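PDB 6ZJK: ribonucleoside-diphosphate reductase subunit beta, which forms the metal-carrying R2 subunit of a ribonucleotide reductase and, as in related enzymes, probably supplies the radical needed to reduce ribonucleoside diphosphates to deoxyribonucleotides. Local coordinates for residues T217-G222 / D332-L337; S145-T150 / S228-Y233. All coordinates share one frame; numbering follows the deposited sequence.

Interaction 1. Residues T217-G222 / D332-L337; sequences TLARQG and DGFSKL
Phe334 contributes more than half of the 116 Å² buried here, and its ring reaches the end of helix 190-220 with one corner: CZ lies 3.9 Å from Ala219 CB and 4.0 Å from Arg220 N. The methyl group of Ala219 meets the ring at its edge, close to the ring plane, whereas Arg220 N approaches obliquely. Because CG of Phe334 stands anti to the backbone N (chi1 -168°), the ring extends outward from the short helix 330-334 and spans the 8.5 Å between Arg220 CA and Phe334 CA, the nearest pair of CA atoms. Arg220 adds the aliphatic root of its side chain, with CG 4.2 Å from Phe334 CE2. Beyond that point the chain is extended and carries the guanidinium group away from the phenylalanine; the charge instead forms a cation-pi interaction with Trp330, whose ring also meets that of Phe334 edge-to-face.

The place of contact is a helix C-terminus. Helix 190-220 closes in a Schellman motif, marked by the positive phi of Gly222 (93°) and by the bond from Gly222 N to Ala219 O at 3.0 Å; a separate bond of the last turn joins Gln221 N to Leu218 O at 2.9 Å. The last modelled helix, 330-334, reaches the final turn of this long helix of the mainly helical R2 fold through the Phe334 ring. The contact is at the protein surface, and its centre lies about 20 Å from the centre of the chain. Helix 225-255 supplies further partners: Ser228 touches Phe334, and Lys232 makes a cation-pi interaction with the Phe334 ring.

Interaction 2. Residues S145-T150 / S228-Y233; sequences SYILDT and STIFKY
Ile147 and Ile230 meet tip to tip, with Ile230 CD1 set 3.7 Å from Ile147 CG1 and 3.9 Å from Ile147 CD1. In each isoleucine CG1 is anti to the carbonyl carbon (chi1 -70° and -71°) and the chain continues extended to CD1, so both long branches point into the gap between the helices. That reach is needed, since the axes of the two short segments approach no closer than 11.9 Å; they run nearly antiparallel, at 173°. Tyr146 flanks the pair: Ile230 CD1 sits at the edge of its ring, near the ring plane, at 4.1 Å from Tyr146 CD2. On the other helix Phe231 adds a looser touch, its CE2 lying 4.4 Å from Ile147 CD1 in an oblique approach.

The next shell holds Tyr146 by a hydrogen bond and surrounds Phe231 with packing. Tyr146 OH is hydrogen-bonded to Ile76 O, and Glu74 and Leu78 pack on the same side chain; Phe231 stacks on Phe215 and also touches Phe212 and Leu103. One turn further along helix 124-151, Thr150 OG1 donates to Tyr146 O at 2.9 Å, a bond within the helix nearly in line with the carbonyl. The mostly buried contact thus joins the C-terminal end of helix 124-151 to the N-terminal part of helix 225-255, within the helical bundle typical of R2 proteins. Around this pair, helix 90-118 packs on Leu148 and Phe231, helix 154-161 on Leu148, and helix 190-220 on Ser228, Phe231 and Lys232.

Helix 225-255 joins the two interactions, whose centres lie 14 Å apart. Its residues 228-233 present Ile230 and Phe231 to interaction 2, while Ser228 and Lys232 serve interaction 1: Ser228 CB is 3.4 Å from Ala219 CB, and Lys232 CG is 3.4 Å from Ser335 O. Along the chain the segments alternate, with 217-222 just before 228-233. Three of the four helices involved bear iron ligands, Glu137 and His140 on helix 124-151, Glu204 on helix 190-220, and Glu238 and His241 on helix 225-255; Asp107 on helix 90-118 completes the set. In interaction 2 the Phe231 side chain is about 9 Å from an iron ion, whereas interaction 1 lies at the surface.

Interaction 1. Residues T217-G222 / D332-L337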
ATOM      1  N   THR A 217     -19.283  -1.555  23.619  1.00 31.96           N
ATOM      2  CA  THR A 217     -19.894  -1.788  24.927  1.00 41.31           C
ATOM      3  C   THR A 217     -19.426  -0.753  25.945  1.00 43.67           C
ATOM      4  O   THR A 217     -20.222  -0.306  26.775  1.00 44.23           O
ATOM      5  CB  THR A 217     -19.620  -3.211  25.428  1.00 33.92           C
ATOM      6  OG1 THR A 217     -20.314  -4.155  24.594  1.00 35.44           O
ATOM      7  CG2 THR A 217     -20.109  -3.391  26.859  1.00 41.34           C
ATOM      8  N   LEU A 218     -18.140  -0.358  25.902  1.00 40.84           N
ATOM      9  CA  LEU A 218     -17.675   0.710  26.791  1.00 40.13           C
ATOM     10  C   LEU A 218     -18.390   2.019  26.486  1.00 39.70           C
ATOM     11  O   LEU A 218     -18.972   2.648  27.383  1.00 39.45           O
ATOM     12  CB  LEU A 218     -16.157   0.902  26.671  1.00 39.67           C
ATOM     13  CG  LEU A 218     -15.209  -0.106  27.328  1.00 42.99           C
ATOM     14  CD1 LEU A 218     -13.763   0.371  27.215  1.00 47.87           C
ATOM     15  CD2 LEU A 218     -15.614  -0.324  28.788  1.00 41.80           C
ATOM     16  N   ALA A 219     -18.378   2.422  25.202  1.00 34.46           N
ATOM     17  CA  ALA A 219     -18.970   3.688  24.770  1.00 41.84           C
ATOM     18  C   ALA A 219     -20.469   3.742  25.006  1.00 41.84           C
ATOM     19  O   ALA A 219     -21.017   4.826  25.245  1.00 45.80           O
ATOM     20  CB  ALA A 219     -18.693   3.920  23.284  1.00 39.67           C
ATOM     21  N   ARG A 220     -21.155   2.595  24.944  1.00 43.57           N
ATOM     22  CA  ARG A 220     -22.587   2.591  25.219  1.00 47.87           C
ATOM     23  C   ARG A 220     -22.863   3.030  26.654  1.00 46.54           C
ATOM     24  O   ARG A 220     -23.942   3.566  26.939  1.00 55.17           O
ATOM     25  CB  ARG A 220     -23.192   1.196  24.964  1.00 45.08           C
ATOM     26  CG  ARG A 220     -24.682   1.179  24.499  1.00 45.65           C
ATOM     27  CD  ARG A 220     -25.272  -0.235  24.562  1.00 46.15           C
ATOM     28  NE  ARG A 220     -26.644  -0.335  24.050  1.00 45.53           N
ATOM     29  CZ  ARG A 220     -27.429  -1.382  24.254  1.00 49.46           C
ATOM     30  NH1 ARG A 220     -26.982  -2.403  24.989  1.00 46.69           N
ATOM     31  NH2 ARG A 220     -28.667  -1.410  23.750  1.00 55.83           N
ATOM     32  N   GLN A 221     -21.894   2.836  27.564  1.00 45.31           N
ATOM     33  CA  GLN A 221     -22.006   3.266  28.954  1.00 51.64           C
ATOM     34  C   GLN A 221     -21.442   4.655  29.208  1.00 48.57           C
ATOM     35  O   GLN A 221     -21.431   5.092  30.363  1.00 47.30           O
ATOM     36  CB  GLN A 221     -21.245   2.325  29.900  1.00 50.03           C
ATOM     37  CG  GLN A 221     -21.389   0.848  29.648  1.00 51.23           C
ATOM     38  CD  GLN A 221     -20.433   0.049  30.516  1.00 50.25           C
ATOM     39  OE1 GLN A 221     -20.045   0.496  31.583  1.00 50.93           O
ATOM     40  NE2 GLN A 221     -19.960  -1.081  30.002  1.00 50.33           N
ATOM     41  N   GLY A 222     -20.922   5.335  28.190  1.00 47.74           N
ATOM     42  CA  GLY A 222     -20.343   6.649  28.390  1.00 49.75           C
ATOM     43  C   GLY A 222     -18.846   6.681  28.646  1.00 47.44           C
ATOM     44  O   GLY A 222     -18.323   7.738  29.019  1.00 50.09           O
ATOM     45  N   ASP A 332     -25.629  -2.954  15.360  1.00 42.20           N
ATOM     46  CA  ASP A 332     -25.666  -2.596  13.944  1.00 43.87           C
ATOM     47  C   ASP A 332     -25.912  -1.106  13.756  1.00 44.06           C
ATOM     48  O   ASP A 332     -25.200  -0.443  12.997  1.00 47.82           O
ATOM     49  CB  ASP A 332     -26.727  -3.426  13.214  1.00 52.58           C
ATOM     50  CG  ASP A 332     -26.349  -4.887  13.148  1.00 57.47           C
ATOM     51  OD1 ASP A 332     -25.231  -5.219  13.617  1.00 62.89           O
ATOM     52  OD2 ASP A 332     -27.132  -5.693  12.603  1.00 60.34           O
ATOM     53  N   GLY A 333     -26.887  -0.553  14.479  1.00 43.68           N
ATOM     54  CA  GLY A 333     -27.124   0.879  14.397  1.00 40.36           C
ATOM     55  C   GLY A 333     -26.035   1.677  15.097  1.00 45.04           C
ATOM     56  O   GLY A 333     -25.660   2.761  14.643  1.00 43.66           O
ATOM     57  N   PHE A 334     -25.505   1.147  16.206  1.00 36.91           N
ATOM     58  CA  PHE A 334     -24.507   1.873  16.985  1.00 43.86           C
ATOM     59  C   PHE A 334     -23.215   2.080  16.198  1.00 42.90           C
ATOM     60  O   PHE A 334     -22.609   3.150  16.265  1.00 42.84           O
ATOM     61  CB  PHE A 334     -24.223   1.128  18.292  1.00 38.38           C
ATOM     62  CG  PHE A 334     -23.434   1.931  19.286  1.00 44.56           C
ATOM     63  CD1 PHE A 334     -22.044   1.915  19.266  1.00 43.51           C
ATOM     64  CD2 PHE A 334     -24.084   2.691  20.252  1.00 45.40           C
ATOM     65  CE1 PHE A 334     -21.309   2.657  20.188  1.00 46.48           C
ATOM     66  CE2 PHE A 334     -23.356   3.443  21.170  1.00 46.23           C
ATOM     67  CZ  PHE A 334     -21.970   3.413  21.149  1.00 44.01           C
ATOM     68  N   SER A 335     -22.784   1.073  15.437  1.00 42.60           N
ATOM     69  CA  SER A 335     -21.512   1.122  14.725  1.00 41.61           C
ATOM     70  C   SER A 335     -21.509   2.086  13.538  1.00 47.87           C
ATOM     71  O   SER A 335     -20.439   2.330  12.970  1.00 43.25           O
ATOM     72  CB  SER A 335     -21.149  -0.281  14.249  1.00 44.16           C
ATOM     73  OG  SER A 335     -22.048  -0.713  13.222  1.00 50.11           O
ATOM     74  N   LYS A 336     -22.659   2.637  13.158  1.00 47.07           N
ATOM     75  CA  LYS A 336     -22.750   3.476  11.969  1.00 50.29           C
ATOM     76  C   LYS A 336     -22.299   4.903  12.252  1.00 50.13           C
ATOM     77  O   LYS A 336     -22.355   5.383  13.385  1.00 57.31           O
ATOM     78  CB  LYS A 336     -24.182   3.492  11.438  1.00 51.63           C
ATOM     79  CG  LYS A 336     -24.415   2.584  10.259  1.00 54.15           C
ATOM     80  CD  LYS A 336     -23.936   1.165  10.527  1.00 54.92           C
ATOM     81  CE  LYS A 336     -24.320   0.209   9.393  1.00 61.12           C
ATOM     82  NZ  LYS A 336     -23.994  -1.202   9.759  1.00 57.67           N
ATOM     83  N   LEU A 337     -21.808   5.567  11.209  1.00 55.21           N
ATOM     84  CA  LEU A 337     -21.391   6.960  11.314  1.00 56.30           C
ATOM     85  C   LEU A 337     -22.507   7.916  10.901  1.00 61.64           C
ATOM     86  O   LEU A 337     -22.839   8.847  11.640  1.00 66.90           O
ATOM     87  CB  LEU A 337     -20.140   7.207  10.470  1.00 56.91           C
ATOM     88  CG  LEU A 337     -18.896   6.535  11.051  1.00 48.03           C
ATOM     89  CD1 LEU A 337     -17.823   6.340   9.998  1.00 43.50           C
ATOM     90  CD2 LEU A 337     -18.366   7.322  12.251  0.92 51.37           C
TER

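Interaction 2. Residues S145-T150 / S228-Y233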
ATOM      1  N   SER A 145      -1.427   3.653  18.079  1.00 36.74           N
ATOM      2  CA  SER A 145      -0.362   4.470  18.655  1.00 37.41           C
ATOM      3  C   SER A 145      -0.897   5.831  19.094  1.00 39.51           C
ATOM      4  O   SER A 145      -0.502   6.355  20.145  1.00 39.07           O
ATOM      5  CB  SER A 145       0.790   4.635  17.658  1.00 39.51           C
ATOM      6  OG  SER A 145       1.790   3.640  17.855  1.00 39.26           O
ATOM      7  N   TYR A 146      -1.760   6.403  18.285  1.00 38.42           N
ATOM      8  CA  TYR A 146      -2.357   7.666  18.582  1.00 37.52           C
ATOM      9  C   TYR A 146      -3.227   7.606  19.834  1.00 38.82           C
ATOM     10  O   TYR A 146      -3.189   8.493  20.608  1.00 38.32           O
ATOM     11  CB  TYR A 146      -3.152   8.200  17.424  1.00 37.21           C
ATOM     12  CG  TYR A 146      -4.016   9.372  17.716  1.00 38.62           C
ATOM     13  CD1 TYR A 146      -3.511  10.521  18.194  1.00 43.68           C
ATOM     14  CD2 TYR A 146      -5.334   9.347  17.463  1.00 36.91           C
ATOM     15  CE1 TYR A 146      -4.293  11.590  18.435  1.00 43.30           C
ATOM     16  CE2 TYR A 146      -6.132  10.417  17.700  1.00 37.61           C
ATOM     17  CZ  TYR A 146      -5.603  11.534  18.199  1.00 43.92           C
ATOM     18  OH  TYR A 146      -6.384  12.595  18.430  1.00 45.04           O
ATOM     19  N   ILE A 147      -4.048   6.578  19.974  1.00 36.82           N
ATOM     20  CA  ILE A 147      -4.871   6.424  21.184  1.00 38.97           C
ATOM     21  C   ILE A 147      -3.985   6.327  22.432  1.00 39.13           C
ATOM     22  O   ILE A 147      -4.188   7.045  23.417  1.00 37.49           O
ATOM     23  CB  ILE A 147      -5.811   5.211  21.070  1.00 36.02           C
ATOM     24  CG1 ILE A 147      -6.909   5.479  20.032  1.00 36.06           C
ATOM     25  CG2 ILE A 147      -6.424   4.856  22.450  1.00 35.96           C
ATOM     26  CD1 ILE A 147      -7.746   4.248  19.649  1.00 36.21           C
ATOM     27  N   LEU A 148      -3.002   5.420  22.405  1.00 37.29           N
ATOM     28  CA  LEU A 148      -2.235   5.109  23.603  1.00 37.75           C
ATOM     29  C   LEU A 148      -1.333   6.259  24.017  1.00 40.95           C
ATOM     30  O   LEU A 148      -1.119   6.479  25.221  1.00 38.93           O
ATOM     31  CB  LEU A 148      -1.434   3.822  23.398  1.00 37.75           C
ATOM     32  CG  LEU A 148      -2.241   2.537  23.207  1.00 37.13           C
ATOM     33  CD1 LEU A 148      -1.242   1.411  23.064  1.00 38.18           C
ATOM     34  CD2 LEU A 148      -3.249   2.261  24.401  1.00 36.94           C
ATOM     35  N   ASP A 149      -0.755   6.974  23.036  1.00 41.57           N
ATOM     36  CA  ASP A 149       0.116   8.096  23.346  1.00 40.77           C
ATOM     37  C   ASP A 149      -0.677   9.282  23.866  1.00 43.10           C
ATOM     38  O   ASP A 149      -0.118  10.128  24.575  1.00 40.34           O
ATOM     39  CB  ASP A 149       0.924   8.503  22.103  1.00 39.67           C
ATOM     40  CG  ASP A 149       2.082   9.435  22.437  1.00 47.17           C
ATOM     41  OD1 ASP A 149       2.940   9.065  23.281  1.00 48.08           O
ATOM     42  OD2 ASP A 149       2.143  10.538  21.856  1.00 49.91           O
ATOM     43  N   THR A 150      -1.972   9.357  23.549  1.00 39.08           N
ATOM     44  CA  THR A 150      -2.741  10.519  23.971  1.00 40.41           C
ATOM     45  C   THR A 150      -3.442  10.323  25.310  1.00 41.48           C
ATOM     46  O   THR A 150      -3.412  11.235  26.146  1.00 43.63           O
ATOM     47  CB  THR A 150      -3.754  10.900  22.893  1.00 42.20           C
ATOM     48  OG1 THR A 150      -3.040  11.199  21.699  1.00 41.85           O
ATOM     49  CG2 THR A 150      -4.517  12.139  23.317  1.00 47.12           C
ATOM     50  N   SER A 228     -14.213   4.943  20.636  1.00 36.88           N
ATOM     51  CA  SER A 228     -15.197   4.168  19.902  1.00 39.83           C
ATOM     52  C   SER A 228     -15.409   4.763  18.510  1.00 37.82           C
ATOM     53  O   SER A 228     -15.497   4.024  17.527  1.00 34.92           O
ATOM     54  CB  SER A 228     -16.495   4.104  20.711  1.00 36.33           C
ATOM     55  OG  SER A 228     -17.618   3.802  19.912  1.00 41.29           O
ATOM     56  N   THR A 229     -15.410   6.098  18.394  1.00 36.65           N
ATOM     57  CA  THR A 229     -15.495   6.739  17.079  1.00 41.00           C
ATOM     58  C   THR A 229     -14.369   6.284  16.151  1.00 39.22           C
ATOM     59  O   THR A 229     -14.616   5.952  14.982  1.00 37.85           O
ATOM     60  CB  THR A 229     -15.516   8.261  17.231  1.00 41.81           C
ATOM     61  OG1 THR A 229     -16.696   8.624  17.966  1.00 48.80           O
ATOM     62  CG2 THR A 229     -15.567   8.928  15.876  1.00 34.51           C
ATOM     63  N   ILE A 230     -13.131   6.239  16.647  1.00 34.79           N
ATOM     64  CA  ILE A 230     -12.052   5.678  15.835  1.00 36.14           C
ATOM     65  C   ILE A 230     -12.396   4.252  15.388  1.00 36.04           C
ATOM     66  O   ILE A 230     -12.203   3.902  14.217  1.00 35.77           O
ATOM     67  CB  ILE A 230     -10.714   5.731  16.596  1.00 36.67           C
ATOM     68  CG1 ILE A 230     -10.235   7.178  16.705  1.00 34.98           C
ATOM     69  CG2 ILE A 230      -9.650   4.900  15.905  1.00 34.31           C
ATOM     70  CD1 ILE A 230      -8.930   7.359  17.535  1.00 40.31           C
ATOM     71  N   PHE A 231     -12.953   3.418  16.290  1.00 33.64           N
ATOM     72  CA  PHE A 231     -13.234   2.043  15.887  1.00 35.59           C
ATOM     73  C   PHE A 231     -14.377   1.950  14.875  1.00 32.71           C
ATOM     74  O   PHE A 231     -14.402   1.000  14.093  1.00 32.53           O
ATOM     75  CB  PHE A 231     -13.484   1.139  17.114  1.00 32.80           C
ATOM     76  CG  PHE A 231     -12.200   0.622  17.717  1.00 36.19           C
ATOM     77  CD1 PHE A 231     -11.515  -0.430  17.107  1.00 32.96           C
ATOM     78  CD2 PHE A 231     -11.620   1.250  18.826  1.00 36.36           C
ATOM     79  CE1 PHE A 231     -10.283  -0.881  17.614  1.00 35.16           C
ATOM     80  CE2 PHE A 231     -10.387   0.803  19.353  1.00 38.98           C
ATOM     81  CZ  PHE A 231      -9.719  -0.260  18.743  1.00 37.44           C
ATOM     82  N   LYS A 232     -15.312   2.907  14.852  1.00 33.93           N
ATOM     83  CA  LYS A 232     -16.317   2.919  13.789  1.00 35.09           C
ATOM     84  C   LYS A 232     -15.676   3.134  12.423  1.00 37.20           C
ATOM     85  O   LYS A 232     -16.127   2.562  11.421  1.00 32.66           O
ATOM     86  CB  LYS A 232     -17.370   3.997  14.046  1.00 35.23           C
ATOM     87  CG  LYS A 232     -18.297   3.713  15.223  1.00 38.00           C
ATOM     88  CD  LYS A 232     -19.196   4.910  15.461  1.00 43.45           C
ATOM     89  CE  LYS A 232     -20.112   4.699  16.639  1.00 49.67           C
ATOM     90  NZ  LYS A 232     -21.084   5.821  16.808  1.00 60.97           N
ATOM     91  N   TYR A 233     -14.635   3.977  12.350  1.00 33.12           N
ATOM     92  CA  TYR A 233     -13.973   4.177  11.065  1.00 34.71           C
ATOM     93  C   TYR A 233     -13.242   2.919  10.622  1.00 35.18           C
ATOM     94  O   TYR A 233     -13.288   2.543   9.440  1.00 34.06           O
ATOM     95  CB  TYR A 233     -13.007   5.367  11.144  1.00 36.73           C
ATOM     96  CG  TYR A 233     -13.691   6.699  10.998  1.00 35.29           C
ATOM     97  CD1 TYR A 233     -13.965   7.226   9.729  1.00 38.64           C
ATOM     98  CD2 TYR A 233     -14.079   7.427  12.110  1.00 39.51           C
ATOM     99  CE1 TYR A 233     -14.594   8.445   9.584  1.00 40.27           C
ATOM    100  CE2 TYR A 233     -14.704   8.657  11.978  1.00 42.18           C
ATOM    101  CZ  TYR A 233     -14.952   9.165  10.710  1.00 46.88           C
ATOM    102  OH  TYR A 233     -15.581  10.384  10.571  1.00 45.49           O
TER